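Local coordinates for protein N-acetyl-beta-D glucosaminidase (Rhizomucor miehei CAU432, PDB 4ZM6) that probably hydrolyses beta-N-acetylglucosaminides through a glycoside hydrolase family 3 domain and acetylates glucosamine through a GCN5-related, acetyl-CoA-binding region, at residues Gln54-Thr59 / Ala350-Met355; Ala115-Lys120 / Glu358-Leu363. All coordinates share one frame; numbering follows the deposited sequence.

Interaction 1 (Gln54-Thr59 / Ala350-Met355); sequences QVQKLT and ADLKTM
The backbone oxygen of Asp351, on the loop turn approached by Gln56, accepts two bonds from Thr354. Thr354 N lies 3.1 Å from Asp351 O, closing a turn whose angles at Leu352 and Lys353 fit type I. Thr354 OG1 is 2.6 Å from the same Asp351 O, in the carbonyl plane, with a C=O...O angle of 153°. Within the same loop, Lys353 NZ and Asp351 OD1 form a salt bridge at 3.5 Å, its hydrogen bond weak. These bonds lie inside the loop, and none of them involves Gln56.

Gln56 supplies the whole of the helix side of this small contact, which buries 122 Å² in total. With CG anti to the carbonyl carbon (chi1 -77°) and the chain extended beyond it, the amide reaches across to the loop. Its NE2 end comes beside Leu352 CD1, and the two side chains pass at a slant. The other end brings Gln56 OE1 to 3.4 Å from Ala350 O; both are acceptors, so that approach supplies no bond. The contact is a light surface touch.

Helix 52-68 connects the adjacent parallel strands 41-44 and 76-79 of the family 3 hydrolase domain, whereas loop 350-355 runs between helices 343-348 and 357-368. Helix 108-125 is their common neighbour: its Leu125 meets Val55 and Met355, and its Thr124 meets Thr354.

Interaction 2 (Ala115-Lys120 / Glu358-Leu363); sequences AMAISK and EAHATL
Ala117 and His360 meet where two roughly antiparallel helices pack: helix 108-125, from the TIM-barrel-related family 3 hydrolase domain, and helix 357-368. The axes of the two short segments approach to 10.8 Å with 149° between their directions. The closest CA pair, Ala117 and His360, is 6.4 Å apart, as the small alanine permits.

The principal interaction is CH-pi. Ala117 CB stands 3.7 Å from the centroid of the His360 imidazole and 11° off its normal, which places the methyl squarely over one ring face. His360 CG lies anti to its own carbonyl carbon (chi1 -60°), a torsion that carries the ring across to the alanine.

Aliphatic contact at the ring's edge comes from Lys120. Its CD lies near the ring plane, 3.9 Å from His360 NE2, as the two side chains run slantwise past each other.

The polar ends have partners beyond the two segments. His360 ND1 is hydrogen-bonded to Glu121 OE2, which restrains ring rotation and might favour a protonated imidazole. Lys120 bends at its last torsion, and NZ bonds to Thr354 O; it remains 5.7 Å from His360 NE2, so any repulsion is probably modest.

Apolar packing finishes the contact one helical turn along. Leu363, whose side chain is about 9 Å from the bound acetyl-CoA, places its CD2 4.2 Å from Ala117 CB.

The centres of interactions 1 and 2 lie 15 Å apart, and their segments alternate along the chain: 54-59, 115-120, 350-355, 358-363. The first two belong to helices 52-68 and 108-125 of the hydrolase domain, which precede and follow strand 76-79 in sequence. The last two are separated by only two residues, where the loop passes into helix 357-368. The lysine of interaction 2 bonds to the loop of interaction 1, so the contacts are directly joined. Together they lay one continuous piece of chain against two helices of the hydrolase domain, and its far end, at Leu363, comes near the acetyl-CoA-binding region, about 7 Å from the side chain of Lys676.

Interaction 1 (Gln54-Thr59 / Ala350-Met355)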
loop_
_atom_site.group_PDB
_atom_site.type_symbol
_atom_site.label_atom_id
_atom_site.label_comp_id
_atom_site.label_asym_id
_atom_site.label_seq_id
_atom_site.Cartn_x
_atom_site.Cartn_y
_atom_site.Cartn_z
ATOM N N GLN A 54 -22.193 7.142 42.056
ATOM C CA GLN A 54 -23.294 6.212 41.813
ATOM C C GLN A 54 -22.879 5.089 40.872
ATOM O O GLN A 54 -23.316 3.949 41.026
ATOM C CB GLN A 54 -24.498 6.942 41.210
ATOM C CG GLN A 54 -25.845 6.507 41.779
ATOM C CD GLN A 54 -26.242 7.255 43.051
ATOM O OE1 GLN A 54 -25.469 8.047 43.597
ATOM N NE2 GLN A 54 -27.459 7.002 43.526
ATOM N N VAL A 55 -22.033 5.418 39.900
ATOM C CA VAL A 55 -21.602 4.450 38.898
ATOM C C VAL A 55 -20.611 3.448 39.484
ATOM O O VAL A 55 -20.704 2.256 39.204
ATOM C CB VAL A 55 -20.984 5.139 37.663
ATOM C CG1 VAL A 55 -20.615 4.103 36.606
ATOM C CG2 VAL A 55 -21.951 6.172 37.089
ATOM N N GLN A 56 -19.664 3.930 40.288
ATOM C CA GLN A 56 -18.725 3.039 40.979
ATOM C C GLN A 56 -19.466 2.042 41.854
ATOM O O GLN A 56 -19.109 0.863 41.905
ATOM C CB GLN A 56 -17.749 3.827 41.851
ATOM C CG GLN A 56 -16.624 4.509 41.088
ATOM C CD GLN A 56 -15.440 4.870 41.973
ATOM O OE1 GLN A 56 -15.298 4.361 43.085
ATOM N NE2 GLN A 56 -14.579 5.746 41.475
ATOM N N LYS A 57 -20.493 2.532 42.548
ATOM C CA LYS A 57 -21.364 1.686 43.352
ATOM C C LYS A 57 -22.100 0.686 42.464
ATOM O O LYS A 57 -22.074 -0.519 42.725
ATOM C CB LYS A 57 -22.377 2.539 44.119
ATOM C CG LYS A 57 -23.209 1.763 45.129
ATOM C CD LYS A 57 -24.265 2.646 45.774
ATOM C CE LYS A 57 -25.009 1.903 46.870
ATOM N NZ LYS A 57 -25.767 2.834 47.748
ATOM N N LEU A 58 -22.744 1.203 41.417
ATOM C CA LEU A 58 -23.510 0.389 40.468
ATOM C C LEU A 58 -22.679 -0.745 39.869
ATOM O O LEU A 58 -23.117 -1.895 39.858
ATOM C CB LEU A 58 -24.082 1.273 39.349
ATOM C CG LEU A 58 -24.784 0.596 38.162
ATOM C CD1 LEU A 58 -25.814 -0.426 38.621
ATOM C CD2 LEU A 58 -25.435 1.637 37.260
ATOM N N THR A 59 -21.486 -0.420 39.374
ATOM C CA THR A 59 -20.602 -1.426 38.778
ATOM C C THR A 59 -20.160 -2.459 39.807
ATOM O O THR A 59 -20.121 -3.654 39.514
ATOM C CB THR A 59 -19.350 -0.790 38.139
ATOM O OG1 THR A 59 -18.736 0.109 39.072
ATOM C CG2 THR A 59 -19.721 -0.038 36.864
ATOM N N ALA A 350 -11.143 1.640 42.439
ATOM C CA ALA A 350 -10.093 2.645 42.559
ATOM C C ALA A 350 -10.668 3.947 43.098
ATOM O O ALA A 350 -11.875 4.190 43.011
ATOM C CB ALA A 350 -9.428 2.874 41.212
ATOM N N ASP A 351 -9.797 4.783 43.655
ATOM C CA ASP A 351 -10.219 6.056 44.224
ATOM C C ASP A 351 -10.753 6.972 43.125
ATOM O O ASP A 351 -10.285 6.929 41.989
ATOM C CB ASP A 351 -9.054 6.723 44.960
ATOM C CG ASP A 351 -9.506 7.816 45.919
ATOM O OD1 ASP A 351 -10.713 8.144 45.962
ATOM O OD2 ASP A 351 -8.637 8.353 46.640
ATOM N N LEU A 352 -11.731 7.800 43.474
ATOM C CA LEU A 352 -12.386 8.681 42.510
ATOM C C LEU A 352 -11.437 9.720 41.890
ATOM O O LEU A 352 -11.676 10.191 40.777
ATOM C CB LEU A 352 -13.568 9.395 43.177
ATOM C CG LEU A 352 -14.662 9.925 42.247
ATOM C CD1 LEU A 352 -15.442 8.771 41.631
ATOM C CD2 LEU A 352 -15.593 10.867 43.005
ATOM N N LYS A 353 -10.366 10.068 42.604
ATOM C CA LYS A 353 -9.403 11.068 42.133
ATOM C C LYS A 353 -8.396 10.510 41.125
ATOM O O LYS A 353 -7.630 11.275 40.539
ATOM C CB LYS A 353 -8.644 11.691 43.309
ATOM C CG LYS A 353 -9.530 12.385 44.336
ATOM C CD LYS A 353 -9.680 11.565 45.612
ATOM C CE LYS A 353 -10.844 12.047 46.464
ATOM N NZ LYS A 353 -11.035 11.184 47.662
ATOM N N THR A 354 -8.392 9.190 40.929
ATOM C CA THR A 354 -7.507 8.552 39.943
ATOM C C THR A 354 -8.036 8.642 38.499
ATOM O O THR A 354 -7.386 8.159 37.570
ATOM C CB THR A 354 -7.218 7.074 40.297
ATOM O OG1 THR A 354 -8.429 6.312 40.263
ATOM C CG2 THR A 354 -6.582 6.967 41.679
ATOM N N MET A 355 -9.214 9.235 38.313
ATOM C CA MET A 355 -9.619 9.736 37.004
ATOM C C MET A 355 -8.742 10.939 36.723
ATOM O O MET A 355 -8.529 11.771 37.608
ATOM C CB MET A 355 -11.077 10.193 37.011
ATOM C CG MET A 355 -12.084 9.081 37.231
ATOM S SD MET A 355 -13.785 9.613 36.961
ATOM C CE MET A 355 -13.853 11.091 37.974
#

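Interaction 2 (Ala115-Lys120 / Glu358-Leu363)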
loop_
_atom_site.group_PDB
_atom_site.type_symbol
_atom_site.label_atom_id
_atom_site.label_comp_id
_atom_site.label_asym_id
_atom_site.label_seq_id
_atom_site.Cartn_x
_atom_site.Cartn_y
_atom_site.Cartn_z
ATOM N N ALA A 115 -8.398 8.424 23.482
ATOM C CA ALA A 115 -8.844 7.092 23.863
ATOM C C ALA A 115 -8.215 6.637 25.187
ATOM O O ALA A 115 -8.880 6.011 26.014
ATOM C CB ALA A 115 -8.544 6.097 22.753
ATOM N N MET A 116 -6.939 6.960 25.383
ATOM C CA MET A 116 -6.239 6.621 26.618
ATOM C C MET A 116 -6.895 7.326 27.794
ATOM O O MET A 116 -7.205 6.696 28.804
ATOM C CB MET A 116 -4.769 7.033 26.542
ATOM C CG MET A 116 -3.946 6.245 25.538
ATOM S SD MET A 116 -2.266 6.882 25.403
ATOM C CE MET A 116 -1.522 6.058 26.808
ATOM N N ALA A 117 -7.099 8.634 27.647
ATOM C CA ALA A 117 -7.757 9.456 28.663
ATOM C C ALA A 117 -9.153 8.941 29.023
ATOM O O ALA A 117 -9.539 8.941 30.195
ATOM C CB ALA A 117 -7.846 10.894 28.187
ATOM N N ILE A 118 -9.903 8.503 28.014
ATOM C CA ILE A 118 -11.254 7.993 28.221
ATOM C C ILE A 118 -11.227 6.637 28.907
ATOM O O ILE A 118 -12.016 6.394 29.816
ATOM C CB ILE A 118 -12.037 7.912 26.885
ATOM C CG1 ILE A 118 -12.470 9.316 26.451
ATOM C CG2 ILE A 118 -13.247 6.987 26.985
ATOM C CD1 ILE A 118 -13.431 10.012 27.400
ATOM N N SER A 119 -10.333 5.756 28.477
ATOM C CA SER A 119 -10.263 4.414 29.063
ATOM C C SER A 119 -9.909 4.479 30.551
ATOM O O SER A 119 -10.438 3.714 31.353
ATOM C CB SER A 119 -9.278 3.520 28.294
ATOM O OG SER A 119 -8.133 4.244 27.892
ATOM N N LYS A 120 -9.025 5.408 30.904
ATOM C CA LYS A 120 -8.664 5.659 32.301
ATOM C C LYS A 120 -9.917 5.991 33.110
ATOM O O LYS A 120 -10.179 5.371 34.139
ATOM C CB LYS A 120 -7.659 6.816 32.383
ATOM C CG LYS A 120 -6.878 6.921 33.685
ATOM C CD LYS A 120 -5.992 8.165 33.663
ATOM C CE LYS A 120 -4.735 8.025 34.512
ATOM N NZ LYS A 120 -5.000 8.150 35.973
ATOM N N GLU A 358 -8.492 16.594 35.985
ATOM C CA GLU A 358 -7.833 17.883 35.772
ATOM C C GLU A 358 -6.980 17.857 34.505
ATOM O O GLU A 358 -7.066 18.765 33.674
ATOM C CB GLU A 358 -6.970 18.261 36.982
ATOM C CG GLU A 358 -6.500 19.716 36.984
ATOM C CD GLU A 358 -5.399 19.999 38.000
ATOM O OE1 GLU A 358 -4.405 19.238 38.051
ATOM O OE2 GLU A 358 -5.517 21.000 38.740
ATOM N N ALA A 359 -6.162 16.815 34.362
ATOM C CA ALA A 359 -5.287 16.664 33.194
ATOM C C ALA A 359 -6.097 16.513 31.910
ATOM O O ALA A 359 -5.760 17.109 30.886
ATOM C CB ALA A 359 -4.360 15.472 33.376
ATOM N N HIS A 360 -7.169 15.726 31.981
ATOM C CA HIS A 360 -8.059 15.512 30.840
ATOM C C HIS A 360 -8.808 16.786 30.466
ATOM O O HIS A 360 -9.129 17.001 29.298
ATOM C CB HIS A 360 -9.072 14.397 31.128
ATOM C CG HIS A 360 -8.446 13.067 31.418
ATOM N ND1 HIS A 360 -9.175 11.983 31.857
ATOM C CD2 HIS A 360 -7.157 12.654 31.360
ATOM C CE1 HIS A 360 -8.367 10.955 32.038
ATOM N NE2 HIS A 360 -7.136 11.337 31.745
ATOM N N ALA A 361 -9.094 17.622 31.460
ATOM C CA ALA A 361 -9.748 18.901 31.213
ATOM C C ALA A 361 -8.856 19.796 30.378
ATOM O O ALA A 361 -9.337 20.443 29.456
ATOM C CB ALA A 361 -10.116 19.591 32.517
ATOM N N THR A 362 -7.557 19.823 30.682
ATOM C CA THR A 362 -6.642 20.711 29.957
ATOM C C THR A 362 -6.305 20.135 28.580
ATOM O O THR A 362 -5.913 20.875 27.676
ATOM C CB THR A 362 -5.337 21.024 30.727
ATOM O OG1 THR A 362 -4.395 19.966 30.536
ATOM C CG2 THR A 362 -5.595 21.235 32.232
ATOM N N LEU A 363 -6.456 18.821 28.424
ATOM C CA LEU A 363 -6.329 18.189 27.114
ATOM C C LEU A 363 -7.467 18.661 26.214
ATOM O O LEU A 363 -7.242 19.037 25.067
ATOM C CB LEU A 363 -6.344 16.659 27.242
ATOM C CG LEU A 363 -6.130 15.836 25.961
ATOM C CD1 LEU A 363 -4.738 16.060 25.389
ATOM C CD2 LEU A 363 -6.367 14.357 26.219
#